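Uncharacterized protein, DUF633, LMOf2365_1472 (Listeria monocytogenes str. 4b F2365, PDB 3GNL) is of unproven function but probably acts as a Rossmann-fold methyltransferase that modifies N1 of adenine 22 in tRNA. Local coordinates at residues T20-I25 and T44-I49; D89-I94 and A116-L121; W135-N140 and V168-Q173; W141-E146 and M159-S164. All coordinates share one frame; numbering follows the deposited sequence.

Interaction 1: residues T20-I25 and T44-I49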
loop_
_atom_site.group_PDB
_atom_site.type_symbol
_atom_site.label_atom_id
_atom_site.label_comp_id
_atom_site.label_asym_id
_atom_site.label_seq_id
_atom_site.Cartn_x
_atom_site.Cartn_y
_atom_site.Cartn_z
ATOM N N THR A 20 -10.209 12.183 -5.142
ATOM C CA THR A 20 -10.805 13.482 -4.824
ATOM C C THR A 20 -11.312 14.288 -6.015
ATOM O O THR A 20 -12.057 15.249 -5.831
ATOM C CB THR A 20 -9.757 14.396 -4.054
ATOM O OG1 THR A 20 -8.588 14.542 -4.861
ATOM C CG2 THR A 20 -9.391 13.787 -2.703
ATOM N N LYS A 21 -10.883 13.934 -7.203
ATOM C CA LYS A 21 -11.017 14.859 -8.341
ATOM C C LYS A 21 -11.949 14.336 -9.430
ATOM O O LYS A 21 -11.701 14.554 -10.633
ATOM C CB LYS A 21 -9.644 15.142 -8.925
ATOM C CG LYS A 21 -8.669 15.807 -7.945
ATOM C CD LYS A 21 -7.227 15.466 -8.319
ATOM C CE LYS A 21 -6.873 15.984 -9.707
ATOM N NZ LYS A 21 -5.663 15.322 -10.243
ATOM N N ASN A 22 -12.999 13.623 -9.022
ATOM C CA ASN A 22 -13.916 13.014 -10.007
ATOM C C ASN A 22 -13.096 12.233 -11.076
ATOM O O ASN A 22 -13.234 12.426 -12.278
ATOM C CB ASN A 22 -14.816 14.104 -10.635
ATOM C CG ASN A 22 -15.989 13.529 -11.431
ATOM O OD1 ASN A 22 -16.197 13.905 -12.586
ATOM N ND2 ASN A 22 -16.771 12.635 -10.812
ATOM N N GLU A 23 -12.247 11.324 -10.586
ATOM C CA GLU A 23 -11.231 10.586 -11.362
ATOM C C GLU A 23 -11.733 9.288 -12.017
ATOM O O GLU A 23 -12.731 8.723 -11.573
ATOM C CB GLU A 23 -10.052 10.234 -10.384
ATOM C CG GLU A 23 -9.963 11.289 -9.222
ATOM C CD GLU A 23 -8.823 11.063 -8.243
ATOM O OE1 GLU A 23 -8.234 9.969 -8.268
ATOM O OE2 GLU A 23 -8.576 11.982 -7.424
ATOM N N ARG A 24 -11.046 8.832 -13.060
ATOM C CA ARG A 24 -11.232 7.486 -13.611
ATOM C C ARG A 24 -10.251 6.555 -12.878
ATOM O O ARG A 24 -9.011 6.734 -12.954
ATOM C CB ARG A 24 -11.041 7.430 -15.134
ATOM C CG ARG A 24 -12.039 8.345 -15.845
ATOM C CD ARG A 24 -11.751 8.408 -17.344
ATOM N NE ARG A 24 -11.933 7.130 -18.024
ATOM C CZ ARG A 24 -13.106 6.582 -18.355
ATOM N NH1 ARG A 24 -14.269 7.190 -18.055
ATOM N NH2 ARG A 24 -13.104 5.403 -18.957
ATOM N N ILE A 25 -10.809 5.629 -12.117
ATOM C CA ILE A 25 -9.948 4.791 -11.229
ATOM C C ILE A 25 -9.932 3.327 -11.624
ATOM O O ILE A 25 -10.855 2.821 -12.264
ATOM C CB ILE A 25 -10.354 4.919 -9.773
ATOM C CG1 ILE A 25 -11.670 4.152 -9.496
ATOM C CG2 ILE A 25 -10.450 6.428 -9.322
ATOM C CD1 ILE A 25 -12.093 4.125 -8.017
ATOM N N THR A 44 -16.675 11.265 -6.100
ATOM C CA THR A 44 -15.264 11.485 -6.128
ATOM C C THR A 44 -14.626 10.703 -7.274
ATOM O O THR A 44 -13.552 11.049 -7.684
ATOM C CB THR A 44 -14.555 11.142 -4.784
ATOM O OG1 THR A 44 -14.797 9.762 -4.490
ATOM C CG2 THR A 44 -15.048 12.018 -3.601
ATOM N N ALA A 45 -15.271 9.639 -7.796
ATOM C CA ALA A 45 -14.811 8.990 -9.042
ATOM C C ALA A 45 -15.929 8.988 -10.107
ATOM O O ALA A 45 -17.086 8.840 -9.764
ATOM C CB ALA A 45 -14.378 7.531 -8.786
ATOM N N SER A 46 -15.553 9.133 -11.367
ATOM C CA SER A 46 -16.541 9.177 -12.462
ATOM C C SER A 46 -16.699 7.842 -13.170
ATOM O O SER A 46 -17.703 7.617 -13.865
ATOM C CB SER A 46 -16.181 10.283 -13.449
ATOM O OG SER A 46 -14.888 10.071 -13.993
ATOM N N PHE A 47 -15.721 6.946 -12.987
ATOM C CA PHE A 47 -15.674 5.664 -13.649
ATOM C C PHE A 47 -14.706 4.819 -12.824
ATOM O O PHE A 47 -13.733 5.371 -12.294
ATOM C CB PHE A 47 -15.180 5.809 -15.085
ATOM C CG PHE A 47 -14.883 4.506 -15.746
ATOM C CD1 PHE A 47 -15.911 3.689 -16.208
ATOM C CD2 PHE A 47 -13.559 4.066 -15.896
ATOM C CE1 PHE A 47 -15.610 2.448 -16.818
ATOM C CE2 PHE A 47 -13.268 2.849 -16.493
ATOM C CZ PHE A 47 -14.282 2.033 -16.966
ATOM N N ALA A 48 -14.976 3.517 -12.700
ATOM C CA ALA A 48 -14.032 2.586 -12.082
ATOM C C ALA A 48 -13.954 1.272 -12.823
ATOM O O ALA A 48 -14.972 0.760 -13.296
ATOM C CB ALA A 48 -14.413 2.315 -10.660
ATOM N N ILE A 49 -12.761 0.700 -12.873
ATOM C CA ILE A 49 -12.546 -0.727 -13.160
ATOM C C ILE A 49 -12.343 -1.415 -11.810
ATOM O O ILE A 49 -11.527 -0.945 -10.999
ATOM C CB ILE A 49 -11.283 -0.940 -14.007
ATOM C CG1 ILE A 49 -11.427 -0.231 -15.380
ATOM C CG2 ILE A 49 -10.970 -2.423 -14.163
ATOM C CD1 ILE A 49 -10.082 -0.096 -16.155
HETATM O O HOH W 1 -15.005 9.770 -16.576
#
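Glu23, whose backbone N bonds to Thr44 O across the contact at 3.2 Å, carries a carboxylate oxygen, OE2, that three groups grip. Thr20 N meets OE2 from above the carboxylate plane at 2.8 Å, Lys21 N comes in on the anti side, and Lys120 adds a salt bridge, while OE1 bonds to Thr93 OG1. The segments are neighbouring parallel strands of a beta-alpha-beta unit in the Rossmann-like sheet, helix 34-41 making the crossover, and they illustrate how such a pair can absorb an irregularity at its start. Glu23 is in register with Ala45 but Arg24 with Phe47, a beta bulge at the corner the chain turns at Ser46. Glu23 O accepts Ser46 N from above its carbonyl plane; beyond the bulge, regular pairing resumes with an almost straight bond from Ile25 N to Phe47 O (2.9 Å, 174°) and another from Ile49 N to Ile25 O. On one side of the sheet, Ile25 covers both alanines. Its CG1, placed between the backbone N and the carbonyl carbon (chi1 74°), lies 3.5 Å from Ala48 CB, while its CG2 meets Ala45 CB at 4.1 Å; Ala39 and Pro36 of the crossover helix touch the same alanines. On the other side, the guanidinium of Arg24 lies flat on the Phe47 ring, the planes only 2° apart. Asp89 O holds Arg24 NE, and a water bridges Arg24 NH1 to Ser46 OG. The stack is offset: Arg24 NH2 sits over the rim of the ring, 3.4 Å from Phe47 CD2.

Interaction 2: residues D89-I94 and A116-L121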
loop_
_atom_site.group_PDB
_atom_site.type_symbol
_atom_site.label_atom_id
_atom_site.label_comp_id
_atom_site.label_asym_id
_atom_site.label_seq_id
_atom_site.Cartn_x
_atom_site.Cartn_y
_atom_site.Cartn_z
ATOM N N ASP A 89 -8.952 3.026 -21.678
ATOM C CA ASP A 89 -9.671 3.315 -20.436
ATOM C C ASP A 89 -9.321 4.666 -19.827
ATOM O O ASP A 89 -10.089 5.182 -19.049
ATOM C CB ASP A 89 -9.478 2.212 -19.394
ATOM C CG ASP A 89 -10.138 0.940 -19.781
ATOM O OD1 ASP A 89 -11.296 1.014 -20.247
ATOM O OD2 ASP A 89 -9.515 -0.139 -19.649
ATOM N N ALA A 90 -8.175 5.249 -20.205
ATOM C CA ALA A 90 -7.792 6.566 -19.706
ATOM C C ALA A 90 -7.899 6.664 -18.172
ATOM O O ALA A 90 -8.539 7.555 -17.620
ATOM C CB ALA A 90 -8.617 7.661 -20.381
ATOM N N ILE A 91 -7.260 5.720 -17.487
ATOM C CA ILE A 91 -7.288 5.686 -16.019
ATOM C C ILE A 91 -6.358 6.740 -15.402
ATOM O O ILE A 91 -5.211 6.875 -15.847
ATOM C CB ILE A 91 -6.868 4.289 -15.572
ATOM C CG1 ILE A 91 -7.875 3.230 -16.043
ATOM C CG2 ILE A 91 -6.605 4.245 -14.042
ATOM C CD1 ILE A 91 -9.319 3.436 -15.635
ATOM N N ASP A 92 -6.864 7.496 -14.430
ATOM C CA ASP A 92 -6.125 8.563 -13.755
ATOM C C ASP A 92 -5.434 8.046 -12.485
ATOM O O ASP A 92 -4.291 8.452 -12.177
ATOM C CB ASP A 92 -7.038 9.725 -13.356
ATOM C CG ASP A 92 -7.752 10.333 -14.556
ATOM O OD1 ASP A 92 -7.014 10.807 -15.442
ATOM O OD2 ASP A 92 -9.005 10.301 -14.596
ATOM N N THR A 93 -6.133 7.158 -11.783
ATOM C CA THR A 93 -5.719 6.697 -10.455
ATOM C C THR A 93 -5.796 5.178 -10.376
ATOM O O THR A 93 -6.809 4.604 -10.745
ATOM C CB THR A 93 -6.592 7.340 -9.419
ATOM O OG1 THR A 93 -6.422 8.752 -9.519
ATOM C CG2 THR A 93 -6.154 6.905 -8.010
ATOM N N ILE A 94 -4.766 4.512 -9.830
ATOM C CA ILE A 94 -4.850 3.078 -9.578
ATOM C C ILE A 94 -4.727 2.836 -8.080
ATOM O O ILE A 94 -3.839 3.448 -7.438
ATOM C CB ILE A 94 -3.738 2.278 -10.279
ATOM C CG1 ILE A 94 -3.748 2.481 -11.814
ATOM C CG2 ILE A 94 -3.837 0.775 -9.927
ATOM C CD1 ILE A 94 -2.611 1.785 -12.508
ATOM N N ALA A 116 1.024 4.063 -18.227
ATOM C CA ALA A 116 0.931 5.163 -19.203
ATOM C C ALA A 116 -0.279 6.066 -18.917
ATOM O O ALA A 116 -1.418 5.597 -18.854
ATOM C CB ALA A 116 0.862 4.599 -20.621
ATOM N N GLY A 117 -0.019 7.344 -18.699
ATOM C CA GLY A 117 -1.062 8.298 -18.434
ATOM C C GLY A 117 -1.641 8.364 -17.030
ATOM O O GLY A 117 -2.332 9.324 -16.695
ATOM N N VAL A 118 -1.312 7.364 -16.190
ATOM C CA VAL A 118 -1.765 7.348 -14.785
ATOM C C VAL A 118 -1.032 8.417 -13.961
ATOM O O VAL A 118 0.206 8.539 -14.074
ATOM C CB VAL A 118 -1.568 5.943 -14.156
ATOM C CG1 VAL A 118 -1.956 5.961 -12.686
ATOM C CG2 VAL A 118 -2.399 4.907 -14.907
ATOM N N THR A 119 -1.765 9.176 -13.153
ATOM C CA THR A 119 -1.165 10.285 -12.387
ATOM C C THR A 119 -1.196 10.111 -10.845
ATOM O O THR A 119 -0.727 10.976 -10.074
ATOM C CB THR A 119 -1.809 11.641 -12.754
ATOM O OG1 THR A 119 -3.239 11.548 -12.652
ATOM C CG2 THR A 119 -1.443 12.060 -14.196
ATOM N N LYS A 120 -1.800 9.013 -10.390
ATOM C CA LYS A 120 -1.900 8.791 -8.947
ATOM C C LYS A 120 -1.960 7.309 -8.671
ATOM O O LYS A 120 -2.693 6.567 -9.340
ATOM C CB LYS A 120 -3.086 9.530 -8.351
ATOM C CG LYS A 120 -3.244 9.415 -6.811
ATOM C CD LYS A 120 -4.081 10.513 -6.147
ATOM C CE LYS A 120 -5.477 10.612 -6.772
ATOM N NZ LYS A 120 -6.135 11.710 -6.057
ATOM N N LEU A 121 -1.154 6.841 -7.705
ATOM C CA LEU A 121 -1.285 5.466 -7.193
ATOM C C LEU A 121 -1.614 5.605 -5.727
ATOM O O LEU A 121 -1.023 6.419 -5.011
ATOM C CB LEU A 121 0.014 4.634 -7.317
ATOM C CG LEU A 121 0.665 4.506 -8.684
ATOM C CD1 LEU A 121 2.080 3.854 -8.630
ATOM C CD2 LEU A 121 -0.256 3.706 -9.590
HETATM O O HOH W 2 -4.003 6.206 -18.446
HETATM O O HOH W 3 -4.467 11.336 -14.971
HETATM O O HOH W 4 -5.296 11.057 -10.618
#
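Val118 is the bump of this contact, and the hollow it fills is formed by Ile91, the carbonyl of Asp92 and Ile94. Its two methyls divide the work. CG1, anti to the backbone N (chi1 176°), packs on Asp92 O and Ile94 CG1, whereas Val118 CG2 lies 3.6 Å from Ile91 O and 3.9 Å from Ile94 CD1, with Ile91 CG2 a little farther off. The Val118 and Ile94 side chains cross at about a right angle. Leu121 closes on the same side of the sheet, its CD2 resting 3.8 Å from Ile94 CB, and Leu115 touches both residues. The fit accompanies the parallel pairing of strands 93-99 and 120-125, the outer members of a beta-alpha-beta unit with helix 101-110 between them. Asp92 O takes Thr119 N at 2.8 Å and, weakly, Lys120 N; Ile94 N then bonds to Lys120 O at 3.0 Å. On the other side of the sheet Thr93 and Lys120 lie side by side. The lysine bends at chi3 (55°), bringing CE within 3.4 Å of Thr93 OG1 before NZ leaves for Tyr18 O and Glu23. Waters bridge the polar margin: one links Asp92 OD1 to Thr119 OG1, 2.6 Å from each, and a second joins Thr119 OG1 to Thr93 OG1. Asp92 OD2 bonds to Arg24 N, and Thr93 OG1 also to Glu23 OE1. The chemistry thus differs by side, with branched hydrocarbon on one and, on the other, a lysine whose positive charge probably helps to balance Glu23.

Interaction 3: residues W135-N140 and V168-Q173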
loop_
_atom_site.group_PDB
_atom_site.type_symbol
_atom_site.label_atom_id
_atom_site.label_comp_id
_atom_site.label_asym_id
_atom_site.label_seq_id
_atom_site.Cartn_x
_atom_site.Cartn_y
_atom_site.Cartn_z
ATOM N N TRP A 135 10.531 0.852 -4.847
ATOM C CA TRP A 135 10.002 0.952 -6.199
ATOM C C TRP A 135 9.824 2.418 -6.563
ATOM O O TRP A 135 10.129 2.820 -7.694
ATOM C CB TRP A 135 8.675 0.193 -6.268
ATOM C CG TRP A 135 8.037 0.268 -7.666
ATOM C CD1 TRP A 135 8.227 -0.589 -8.693
ATOM C CD2 TRP A 135 7.133 1.272 -8.112
ATOM N NE1 TRP A 135 7.495 -0.168 -9.787
ATOM C CE2 TRP A 135 6.843 0.991 -9.469
ATOM C CE3 TRP A 135 6.586 2.413 -7.516
ATOM C CZ2 TRP A 135 5.967 1.804 -10.239
ATOM C CZ3 TRP A 135 5.716 3.216 -8.273
ATOM C CH2 TRP A 135 5.422 2.890 -9.624
ATOM N N SER A 136 9.306 3.224 -5.651
ATOM C CA SER A 136 9.075 4.642 -5.922
ATOM C C SER A 136 10.378 5.345 -6.306
ATOM O O SER A 136 10.416 6.121 -7.266
ATOM C CB SER A 136 8.384 5.261 -4.694
ATOM O OG SER A 136 8.938 6.486 -4.273
ATOM N N GLU A 137 11.455 5.048 -5.593
ATOM C CA GLU A 137 12.750 5.597 -5.919
ATOM C C GLU A 137 13.254 5.078 -7.271
ATOM O O GLU A 137 13.711 5.913 -8.073
ATOM C CB GLU A 137 13.731 5.169 -4.818
ATOM C CG GLU A 137 15.160 5.583 -5.068
ATOM C CD GLU A 137 15.997 5.381 -3.832
ATOM O OE1 GLU A 137 16.565 4.253 -3.710
ATOM O OE2 GLU A 137 16.151 6.324 -3.022
ATOM N N GLN A 138 13.197 3.770 -7.533
ATOM C CA GLN A 138 13.693 3.181 -8.808
ATOM C C GLN A 138 12.931 3.682 -10.014
ATOM O O GLN A 138 13.494 3.776 -11.103
ATOM C CB GLN A 138 13.661 1.662 -8.828
ATOM C CG GLN A 138 14.695 0.998 -7.956
ATOM C CD GLN A 138 14.456 -0.487 -7.857
ATOM O OE1 GLN A 138 13.492 -1.016 -8.454
ATOM N NE2 GLN A 138 15.306 -1.188 -7.102
ATOM N N ASN A 139 11.657 4.010 -9.822
ATOM C CA ASN A 139 10.853 4.428 -10.974
ATOM C C ASN A 139 10.469 5.909 -10.984
ATOM O O ASN A 139 9.659 6.337 -11.805
ATOM C CB ASN A 139 9.638 3.519 -11.061
ATOM C CG ASN A 139 10.026 2.102 -11.387
ATOM O OD1 ASN A 139 10.157 1.756 -12.556
ATOM N ND2 ASN A 139 10.235 1.252 -10.353
ATOM N N ASN A 140 11.054 6.707 -10.092
ATOM C CA ASN A 140 10.742 8.133 -9.995
ATOM C C ASN A 140 9.259 8.465 -9.870
ATOM O O ASN A 140 8.724 9.307 -10.598
ATOM C CB ASN A 140 11.397 8.959 -11.132
ATOM C CG ASN A 140 12.926 9.045 -10.993
ATOM O OD1 ASN A 140 13.481 8.812 -9.929
ATOM N ND2 ASN A 140 13.601 9.392 -12.076
ATOM N N VAL A 168 13.676 10.841 -7.951
ATOM C CA VAL A 168 13.243 10.621 -6.578
ATOM C C VAL A 168 14.369 9.901 -5.866
ATOM O O VAL A 168 14.853 8.862 -6.331
ATOM C CB VAL A 168 11.936 9.833 -6.567
ATOM C CG1 VAL A 168 11.490 9.522 -5.137
ATOM C CG2 VAL A 168 10.816 10.645 -7.254
ATOM N N THR A 169 14.779 10.508 -4.761
ATOM C CA THR A 169 15.911 9.957 -3.956
ATOM C C THR A 169 15.560 10.005 -2.480
ATOM O O THR A 169 15.437 11.090 -1.899
ATOM C CB THR A 169 17.233 10.764 -4.203
ATOM O OG1 THR A 169 17.057 12.123 -3.780
ATOM C CG2 THR A 169 17.655 10.705 -5.673
ATOM N N TRP A 170 15.392 8.826 -1.864
ATOM C CA TRP A 170 14.998 8.798 -0.459
ATOM C C TRP A 170 16.204 8.558 0.434
ATOM O O TRP A 170 17.239 8.189 -0.043
ATOM C CB TRP A 170 14.030 7.609 -0.250
ATOM C CG TRP A 170 12.704 7.732 -0.995
ATOM C CD1 TRP A 170 12.180 6.813 -1.841
ATOM C CD2 TRP A 170 11.815 8.873 -0.993
ATOM N NE1 TRP A 170 10.972 7.282 -2.346
ATOM C CE2 TRP A 170 10.730 8.535 -1.863
ATOM C CE3 TRP A 170 11.806 10.127 -0.352
ATOM C CZ2 TRP A 170 9.650 9.419 -2.107
ATOM C CZ3 TRP A 170 10.699 11.009 -0.594
ATOM C CH2 TRP A 170 9.647 10.623 -1.474
ATOM N N THR A 171 16.045 8.801 1.729
ATOM C CA THR A 171 17.022 8.251 2.672
ATOM C C THR A 171 16.558 6.829 3.052
ATOM O O THR A 171 15.396 6.455 2.851
ATOM C CB THR A 171 17.099 9.044 3.926
ATOM O OG1 THR A 171 15.822 9.008 4.606
ATOM C CG2 THR A 171 17.473 10.481 3.668
ATOM N N LYS A 172 17.417 6.064 3.701
ATOM C CA LYS A 172 17.015 4.718 4.095
ATOM C C LYS A 172 15.892 4.792 5.143
ATOM O O LYS A 172 15.020 3.921 5.157
ATOM C CB LYS A 172 18.226 3.897 4.591
ATOM C CG LYS A 172 18.946 4.442 5.760
ATOM C CD LYS A 172 20.256 3.620 6.079
ATOM C CE LYS A 172 20.992 4.288 7.301
ATOM N NZ LYS A 172 21.932 3.389 8.102
ATOM N N GLN A 173 15.903 5.826 5.977
ATOM C CA GLN A 173 14.824 6.013 6.951
ATOM C C GLN A 173 13.508 6.283 6.230
ATOM O O GLN A 173 12.457 5.733 6.585
ATOM C CB GLN A 173 15.115 7.157 7.921
ATOM C CG GLN A 173 16.311 6.908 8.864
ATOM C CD GLN A 173 17.669 7.303 8.282
ATOM O OE1 GLN A 173 17.861 7.496 7.069
ATOM N NE2 GLN A 173 18.653 7.416 9.181
#
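Asn140 and Val168 bring the two backbones nearest, with 4.9 Å between their CA atoms. Asn140 leaves helix 129-139 with positive phi (52°) in a Schellman motif, while the chain from Val168 runs on as an irregular segment to Thr171, the N-cap of helix 172-177. The contact is a worked example of a helix end gathering a connecting segment through side chains, with no backbone-to-backbone bond across it. Asn140 OD1 accepts Val168 N at 2.8 Å in an almost straight bond, the donor standing well above the carbonyl plane of the amide. Beside it, Val168 CG2 packs 3.7 Å from Asn140 CA. Glu137 stretches out, its CG anti to the backbone N (chi1 176°) and the chain extended beyond, and its OE2 accepts Trp170 N at 2.9 Å nearly along its own C-O axis. The same tryptophan is held by its indole: NE1 points in the ring plane at Ser136 OG, 2.9 Å away, and that hydroxyl in turn bonds to Trp141 O. Glu137 CB lies 3.7 Å from Trp170 CD1, and Val168 CG1 lies over one face of the indole, toward its rim. Two bonds thereby fix both the backbone and the ring of Trp170, which touches Leu142 and Ile143 of strand 141-151 and Ile175 of helix 172-177.

Interaction 4: residues W141-E146 and M159-S164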
loop_
_atom_site.group_PDB
_atom_site.type_symbol
_atom_site.label_atom_id
_atom_site.label_comp_id
_atom_site.label_asym_id
_atom_site.label_seq_id
_atom_site.Cartn_x
_atom_site.Cartn_y
_atom_site.Cartn_z
ATOM N N TRP A 141 8.612 7.811 -8.905
ATOM C CA TRP A 141 7.329 8.261 -8.396
ATOM C C TRP A 141 7.499 8.907 -7.027
ATOM O O TRP A 141 8.038 8.264 -6.087
ATOM C CB TRP A 141 6.316 7.111 -8.296
ATOM C CG TRP A 141 5.828 6.603 -9.649
ATOM C CD1 TRP A 141 6.549 5.983 -10.588
ATOM C CD2 TRP A 141 4.479 6.676 -10.151
ATOM N NE1 TRP A 141 5.758 5.678 -11.695
ATOM C CE2 TRP A 141 4.487 6.109 -11.436
ATOM C CE3 TRP A 141 3.293 7.224 -9.657
ATOM C CZ2 TRP A 141 3.317 6.015 -12.222
ATOM C CZ3 TRP A 141 2.124 7.148 -10.453
ATOM C CH2 TRP A 141 2.159 6.543 -11.710
ATOM N N LEU A 142 7.077 10.146 -6.863
ATOM C CA LEU A 142 7.108 10.794 -5.579
ATOM C C LEU A 142 6.011 10.273 -4.646
ATOM O O LEU A 142 4.868 10.070 -5.063
ATOM C CB LEU A 142 6.969 12.308 -5.766
ATOM C CG LEU A 142 7.375 13.340 -4.747
ATOM C CD1 LEU A 142 8.869 13.190 -4.300
ATOM C CD2 LEU A 142 7.182 14.705 -5.398
ATOM N N ILE A 143 6.336 10.066 -3.371
ATOM C CA ILE A 143 5.315 9.878 -2.358
ATOM C C ILE A 143 4.791 11.245 -1.890
ATOM O O ILE A 143 5.550 12.115 -1.408
ATOM C CB ILE A 143 5.894 9.050 -1.170
ATOM C CG1 ILE A 143 6.318 7.684 -1.699
ATOM C CG2 ILE A 143 4.862 8.899 -0.011
ATOM C CD1 ILE A 143 7.317 6.905 -0.709
ATOM N N THR A 144 3.485 11.480 -2.091
ATOM C CA THR A 144 2.888 12.755 -1.760
ATOM C C THR A 144 2.055 12.787 -0.513
ATOM O O THR A 144 1.890 13.829 0.084
ATOM C CB THR A 144 2.022 13.244 -2.917
ATOM O OG1 THR A 144 1.064 12.235 -3.211
ATOM C CG2 THR A 144 2.906 13.422 -4.156
ATOM N N SER A 145 1.566 11.621 -0.076
ATOM C CA SER A 145 0.814 11.518 1.160
ATOM C C SER A 145 1.043 10.107 1.678
ATOM O O SER A 145 1.302 9.203 0.900
ATOM C CB SER A 145 -0.698 11.669 0.937
ATOM O OG SER A 145 -1.081 13.010 0.613
ATOM N N GLU A 146 0.951 9.996 3.017
ATOM C CA GLU A 146 0.871 8.662 3.668
ATOM C C GLU A 146 0.019 8.749 4.890
ATOM O O GLU A 146 -0.179 9.820 5.501
ATOM C CB GLU A 146 2.275 8.171 4.095
ATOM C CG GLU A 146 3.299 8.089 2.961
ATOM C CD GLU A 146 4.686 7.592 3.441
ATOM O OE1 GLU A 146 5.314 8.354 4.236
ATOM O OE2 GLU A 146 5.068 6.489 3.018
HETATM N N MSE A 159 0.043 4.652 1.139
HETATM C CA MSE A 159 0.916 5.648 0.519
HETATM C C MSE A 159 0.286 6.103 -0.795
HETATM O O MSE A 159 -0.320 5.314 -1.517
HETATM C CB MSE A 159 2.323 5.092 0.276
HETATM C CG MSE A 159 2.454 4.010 -0.736
HETATM SE SE MSE A 159 4.377 3.482 -0.850
HETATM C CE MSE A 159 4.393 2.405 0.769
ATOM N N VAL A 160 0.474 7.379 -1.105
ATOM C CA VAL A 160 -0.080 7.926 -2.345
ATOM C C VAL A 160 1.079 8.446 -3.133
ATOM O O VAL A 160 1.953 9.117 -2.550
ATOM C CB VAL A 160 -1.046 9.046 -2.033
ATOM C CG1 VAL A 160 -1.644 9.602 -3.357
ATOM C CG2 VAL A 160 -2.148 8.556 -1.058
ATOM N N LEU A 161 1.142 8.087 -4.410
ATOM C CA LEU A 161 2.294 8.447 -5.247
ATOM C C LEU A 161 1.867 9.189 -6.487
ATOM O O LEU A 161 0.738 9.023 -6.951
ATOM C CB LEU A 161 3.050 7.200 -5.684
ATOM C CG LEU A 161 3.620 6.389 -4.498
ATOM C CD1 LEU A 161 2.603 5.360 -4.145
ATOM C CD2 LEU A 161 4.903 5.715 -4.808
ATOM N N ALA A 162 2.805 9.899 -7.110
ATOM C CA ALA A 162 2.539 10.585 -8.389
ATOM C C ALA A 162 3.835 10.517 -9.209
ATOM O O ALA A 162 4.928 10.509 -8.622
ATOM C CB ALA A 162 2.135 12.009 -8.137
ATOM N N PRO A 163 3.752 10.510 -10.557
ATOM C CA PRO A 163 4.979 10.535 -11.356
ATOM C C PRO A 163 5.794 11.806 -11.114
ATOM O O PRO A 163 5.245 12.880 -10.854
ATOM C CB PRO A 163 4.475 10.518 -12.813
ATOM C CG PRO A 163 3.084 10.189 -12.744
ATOM C CD PRO A 163 2.550 10.639 -11.416
ATOM N N SER A 164 7.108 11.659 -11.158
ATOM C CA SER A 164 8.028 12.762 -11.019
ATOM C C SER A 164 8.983 12.765 -12.225
ATOM O O SER A 164 9.554 11.737 -12.584
ATOM C CB SER A 164 8.835 12.621 -9.712
ATOM O OG SER A 164 9.716 13.724 -9.552
#
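The antiparallel hairpin of strands 141-151 and 154-163 finishes the sheet at one edge, and its first rungs pair Trp141 with Pro163 and Leu142 with Ala162. With strand order 3-2-1-4-5-7-6, the sheet has the topology characteristic of class I methyltransferases, in which this hairpin carries the reversed strand. Leu142 and Ala162 exchange two backbone bonds: Leu142 N meets Ala162 O at 2.8 Å, though its N-H bends away (130°), and Ala162 N reaches Leu142 O at 2.9 Å. Farther along, one residue is inserted. Thr144 and Ser145 both face Val160 in a classic beta bulge, Thr144 N bonding to Val160 O at 2.9 Å and Val160 N to Ser145 O at 2.8 Å. Val160 CG2 packs against Ser145 CB on one side of the sheet. The other side carries Ile143 and Leu161, side by side and pointing the same way, with Ile143 CG1 3.9 Å from Leu161 CD2; Ser136 of helix 129-139 touches both. Glu146 and Met159, a selenomethionine here, run alongside each other in the same manner. The glutamate's polar end is engaged elsewhere, OE2 in a salt bridge with Arg133 and OE1 with Cys180 N and Leu181 N. Back at the Trp141 end, the indole, its CG beside the backbone N (chi1 -71°), lies side by side with Pro163. Pro163 CD comes 3.6 Å from Trp141 CZ3, and Pro163 CG forms a CH-pi contact over the six-membered ring of Trp141, 4.0 Å from its centroid.

Overall arrangement
Interactions 1, 2 and 4 join neighbouring strands of one sheet, and interaction 3 packs helix and connecting segment beside its hairpin. Interactions 1 and 2, centres 10 Å apart, join through Glu23 OE1 and Thr93 OG1, 2.5 Å apart, and through the backbones of Arg24 and Asp92. Interaction 2 passes to interaction 4 where Leu121 O meets Leu161 N at 2.8 Å. Interactions 3 and 4 meet where Asn140 O lies 2.9 Å from Ser164 N, whereas interactions 1 and 3 are remote, about 15 Å between nearest atoms. Interactions 1 and 2 lie where their parallel strands begin; class I methyltransferases usually bind S-adenosylmethionine at the opposite, C-terminal ends of such strands.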